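Local coordinates for glycerate dehydrogenase related protein (Thermoplasma acidophilum, PDB 3GVX) that probably reduces glyoxylate or hydroxypyruvate with NAD(P)H, as a member of the D-isomer specific 2-hydroxyacid dehydrogenase family, at the interface of chains A and B. Numbering follows the deposited sequence. Chains: chain A/B, Glycerate dehydrogenase related protein.

Contact 1: the interface of chains A and B. Residues chain A 107, 110-112; chain B 236, 242, 245, 252-253.
The C-terminal end of helix 100-108 and the loop after it, in the D-isomer specific 2-hydroxyacid dehydrogenase fold, bring A:Met107 and A:Gly110 against B:Ile242 of the other subunit. A:Met107, a selenomethionine, has a bent chain that packs between B:Ile242 and the end of strand 250-252. Its terminal methyl CE lies 3.9 Å from CD1 of B:Ile242, and the two side chains cross at about a right angle. Nearer the helix, CB of A:Met107 packs 4.1 Å from CB of B:Leu252, while its SE, the selenium in place of the natural sulfur, passes 4.0 Å from the backbone carbon C of B:Ser253. Methionine suits this place because its long, flexible, unbranched chain can bend to follow an uneven wall.

B:Ile242 holds CG1 between its backbone N and carbonyl carbon (chi1 57°), with the chain extended beyond it. This sends CD1 onto the loop, 3.5 Å from C of A:Gly110, where the missing side chain lets a methyl come down on the peptide. The second branch, CG2, meets CD1 of the A:Phe112 ring at 4.0 Å, so the beta-branched residue touches the helix end, the loop and the aromatic ring together. CB of B:Trp236 stands 4.5 Å from CE of A:Met107. Within chain B, OG1 of B:Thr245 sits 3.7 Å above the plane of the B:Trp236 ring, over its centre.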
loop_
_atom_site.group_PDB
_atom_site.type_symbol
_atom_site.label_atom_id
_atom_site.label_comp_id
_atom_site.label_asym_id
_atom_site.label_seq_id
_atom_site.Cartn_x
_atom_site.Cartn_y
_atom_site.Cartn_z
HETATM N N MSE A 107 12.628 5.242 -18.250
HETATM C CA MSE A 107 13.081 3.901 -18.489
HETATM C C MSE A 107 12.602 3.350 -19.817
HETATM O O MSE A 107 13.333 2.622 -20.449
HETATM C CB MSE A 107 12.715 3.012 -17.305
HETATM C CG MSE A 107 13.575 3.284 -16.068
HETATM SE SE MSE A 107 15.070 2.292 -16.015
HETATM C CE MSE A 107 14.572 0.822 -16.848
ATOM N N GLY A 110 14.544 4.345 -22.769
ATOM C CA GLY A 110 15.873 3.753 -22.766
ATOM C C GLY A 110 16.842 4.569 -21.945
ATOM O O GLY A 110 18.040 4.613 -22.227
ATOM N N ILE A 111 16.307 5.240 -20.935
ATOM C CA ILE A 111 17.121 6.055 -20.061
ATOM C C ILE A 111 17.072 5.567 -18.660
ATOM O O ILE A 111 16.023 5.495 -18.011
ATOM C CB ILE A 111 16.699 7.500 -20.009
ATOM C CG1 ILE A 111 16.587 8.029 -21.429
ATOM C CG2 ILE A 111 17.681 8.284 -19.130
ATOM C CD1 ILE A 111 16.469 9.506 -21.520
ATOM N N PHE A 112 18.254 5.252 -18.192
ATOM C CA PHE A 112 18.403 4.760 -16.871
ATOM C C PHE A 112 18.840 5.917 -16.011
ATOM O O PHE A 112 19.987 6.345 -16.057
ATOM C CB PHE A 112 19.440 3.668 -16.863
ATOM C CG PHE A 112 19.483 2.924 -15.599
ATOM C CD1 PHE A 112 18.655 1.840 -15.386
ATOM C CD2 PHE A 112 20.345 3.317 -14.599
ATOM C CE1 PHE A 112 18.694 1.162 -14.192
ATOM C CE2 PHE A 112 20.388 2.646 -13.407
ATOM C CZ PHE A 112 19.562 1.566 -13.201
ATOM N N TRP B 236 16.494 -4.111 -14.569
ATOM C CA TRP B 236 16.539 -4.518 -15.955
ATOM C C TRP B 236 17.864 -5.200 -16.265
ATOM O O TRP B 236 18.822 -5.045 -15.519
ATOM C CB TRP B 236 16.324 -3.292 -16.836
ATOM C CG TRP B 236 15.957 -3.661 -18.196
ATOM C CD1 TRP B 236 16.785 -3.708 -19.270
ATOM C CD2 TRP B 236 14.667 -4.081 -18.661
ATOM N NE1 TRP B 236 16.104 -4.131 -20.374
ATOM C CE2 TRP B 236 14.801 -4.371 -20.033
ATOM C CE3 TRP B 236 13.419 -4.248 -18.054
ATOM C CZ2 TRP B 236 13.739 -4.808 -20.815
ATOM C CZ3 TRP B 236 12.363 -4.685 -18.831
ATOM C CH2 TRP B 236 12.533 -4.965 -20.201
ATOM N N ILE B 242 20.413 -0.345 -20.874
ATOM C CA ILE B 242 19.129 -1.015 -20.964
ATOM C C ILE B 242 18.632 -1.089 -22.397
ATOM O O ILE B 242 18.691 -0.096 -23.121
ATOM C CB ILE B 242 18.101 -0.308 -20.072
ATOM C CG1 ILE B 242 17.982 1.167 -20.453
ATOM C CG2 ILE B 242 18.528 -0.450 -18.632
ATOM C CD1 ILE B 242 17.050 1.958 -19.567
ATOM N N THR B 245 13.538 -2.197 -23.756
ATOM C CA THR B 245 12.757 -1.578 -22.709
ATOM C C THR B 245 11.360 -0.995 -22.996
ATOM O O THR B 245 10.559 -0.878 -22.071
ATOM C CB THR B 245 13.657 -0.527 -22.050
ATOM O OG1 THR B 245 13.787 -0.838 -20.664
ATOM C CG2 THR B 245 13.147 0.878 -22.272
ATOM N N LEU B 252 8.241 0.138 -15.442
ATOM C CA LEU B 252 9.604 -0.053 -14.993
ATOM C C LEU B 252 10.164 1.078 -14.175
ATOM O O LEU B 252 9.730 2.225 -14.271
ATOM C CB LEU B 252 10.517 -0.252 -16.207
ATOM C CG LEU B 252 10.097 -1.289 -17.249
ATOM C CD1 LEU B 252 10.939 -1.109 -18.519
ATOM C CD2 LEU B 252 10.240 -2.693 -16.668
ATOM N N SER B 253 11.153 0.742 -13.369
ATOM C CA SER B 253 11.837 1.735 -12.571
ATOM C C SER B 253 13.325 1.364 -12.548
ATOM O O SER B 253 13.682 0.196 -12.578
ATOM C CB SER B 253 11.247 1.830 -11.157
ATOM O OG SER B 253 11.283 0.603 -10.467
#

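Contact 2: the interface of chains A and B. Residues chain A 242, 253-254; chain B 103, 107, 112-113.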
loop_
_atom_site.group_PDB
_atom_site.type_symbol
_atom_site.label_atom_id
_atom_site.label_comp_id
_atom_site.label_asym_id
_atom_site.label_seq_id
_atom_site.Cartn_x
_atom_site.Cartn_y
_atom_site.Cartn_z
ATOM N N ILE A 242 -14.643 18.224 -17.349
ATOM C CA ILE A 242 -13.566 18.689 -16.536
ATOM C C ILE A 242 -12.702 19.646 -17.345
ATOM O O ILE A 242 -12.461 19.439 -18.536
ATOM C CB ILE A 242 -12.766 17.494 -16.064
ATOM C CG1 ILE A 242 -12.339 16.679 -17.283
ATOM C CG2 ILE A 242 -13.638 16.627 -15.170
ATOM C CD1 ILE A 242 -11.379 15.586 -16.995
ATOM N N SER A 253 -7.451 10.661 -11.650
ATOM C CA SER A 253 -8.179 9.482 -12.040
ATOM C C SER A 253 -9.638 9.923 -12.167
ATOM O O SER A 253 -10.080 10.815 -11.460
ATOM C CB SER A 253 -8.004 8.351 -11.018
ATOM O OG SER A 253 -8.436 8.715 -9.727
ATOM N N PRO A 254 -10.400 9.299 -13.075
ATOM C CA PRO A 254 -11.808 9.631 -13.309
ATOM C C PRO A 254 -12.852 9.043 -12.350
ATOM O O PRO A 254 -13.702 8.279 -12.766
ATOM C CB PRO A 254 -12.027 9.166 -14.748
ATOM C CG PRO A 254 -11.179 7.919 -14.796
ATOM C CD PRO A 254 -9.911 8.348 -14.090
ATOM N N ASN B 103 -5.167 6.312 -16.925
ATOM C CA ASN B 103 -6.227 7.230 -16.524
ATOM C C ASN B 103 -5.714 8.655 -16.372
ATOM O O ASN B 103 -6.372 9.600 -16.768
ATOM C CB ASN B 103 -6.879 6.797 -15.206
ATOM C CG ASN B 103 -7.693 5.543 -15.342
ATOM O OD1 ASN B 103 -8.193 5.233 -16.419
ATOM N ND2 ASN B 103 -7.852 4.815 -14.240
HETATM N N MSE B 107 -7.226 11.882 -18.160
HETATM C CA MSE B 107 -7.737 13.012 -17.378
HETATM C C MSE B 107 -7.042 14.344 -17.683
HETATM O O MSE B 107 -7.675 15.387 -17.757
HETATM C CB MSE B 107 -7.628 12.725 -15.871
HETATM C CG MSE B 107 -8.565 11.661 -15.359
HETATM SE SE MSE B 107 -10.280 12.221 -15.302
HETATM C CE MSE B 107 -10.174 13.549 -14.291
ATOM N N PHE B 112 -12.582 12.457 -19.698
ATOM C CA PHE B 112 -13.089 11.778 -18.521
ATOM C C PHE B 112 -13.617 10.445 -18.946
ATOM O O PHE B 112 -14.641 10.342 -19.608
ATOM C CB PHE B 112 -14.223 12.545 -17.869
ATOM C CG PHE B 112 -14.667 11.960 -16.560
ATOM C CD1 PHE B 112 -13.976 12.236 -15.400
ATOM C CD2 PHE B 112 -15.790 11.162 -16.481
ATOM C CE1 PHE B 112 -14.397 11.732 -14.180
ATOM C CE2 PHE B 112 -16.216 10.651 -15.253
ATOM C CZ PHE B 112 -15.516 10.940 -14.106
ATOM N N ARG B 113 -12.941 9.396 -18.537
ATOM C CA ARG B 113 -13.402 8.123 -18.976
ATOM C C ARG B 113 -13.187 6.998 -18.001
ATOM O O ARG B 113 -12.073 6.547 -17.768
ATOM C CB ARG B 113 -12.733 7.837 -20.276
ATOM C CG ARG B 113 -13.101 6.569 -20.840
ATOM C CD ARG B 113 -11.902 6.144 -21.559
ATOM N NE ARG B 113 -12.294 5.344 -22.694
ATOM C CZ ARG B 113 -12.174 4.031 -22.737
ATOM N NH1 ARG B 113 -11.661 3.387 -21.702
ATOM N NH2 ARG B 113 -12.585 3.369 -23.797
#
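This is an apolar packing patch between two copies of the protein, in which A:Pro254 is clasped by helix 100-108 and the following loop of chain B; it probably helps hold together a dimer of the kind usual in this dehydrogenase family. The pyrrolidine ring of A:Pro254 is touched at several of its carbons. CB lies over one face of the B:Phe112 ring, 3.9 Å from its centroid and offset toward the rim, in a CH-pi contact. CA of the same proline stands 3.4 Å from CE1 of that ring. The first torsion of the phenylalanine, with CG anti to the backbone N (chi1 -173°), carries the ring toward the proline, and chi2 of 82° turns its face to CB.

From the helix, SE of B:Met107, a selenomethionine, meets CB of A:Pro254 at 3.6 Å, so the same carbon touches both the aromatic face and the selenium, which stands where the natural protein has sulfur. CG of B:Met107 lies 4.0 Å from CA of A:Ser253, carrying the contact back along the chain. One turn earlier on the helix, CB of B:Asn103 touches CD of the proline at 3.6 Å, and the two side chains cross at about a right angle. CG of the proline completes the grip, 3.4 Å from the backbone O of B:Arg113. A compact, rigid ring suits such a slot: it fills the gap between helix and loop and offers no N-H to bury.

A:Ser253 and A:Pro254 immediately follow strand 250-252, and the residue after the proline is the histidine that serves as the catalytic acid-base in this family, so the packing patch sits next in sequence to the active site.

Contact 1 and contact 2 lie about 27 Å apart between the centres of their C-alpha atoms and are built from the same elements with the chains exchanged. In each, the end of helix 100-108 and its loop, with Met107 and Phe112, meet Ile242 and Ser253 of the partner. Contact 1 shows more of the Ile242 side of this surface and contact 2 more of the Pro254 side, so together they describe one two-fold repeated patch. Each subunit therefore both gives and receives the helix, a reciprocal clasp that would tie the active-site surroundings of each subunit to its neighbour.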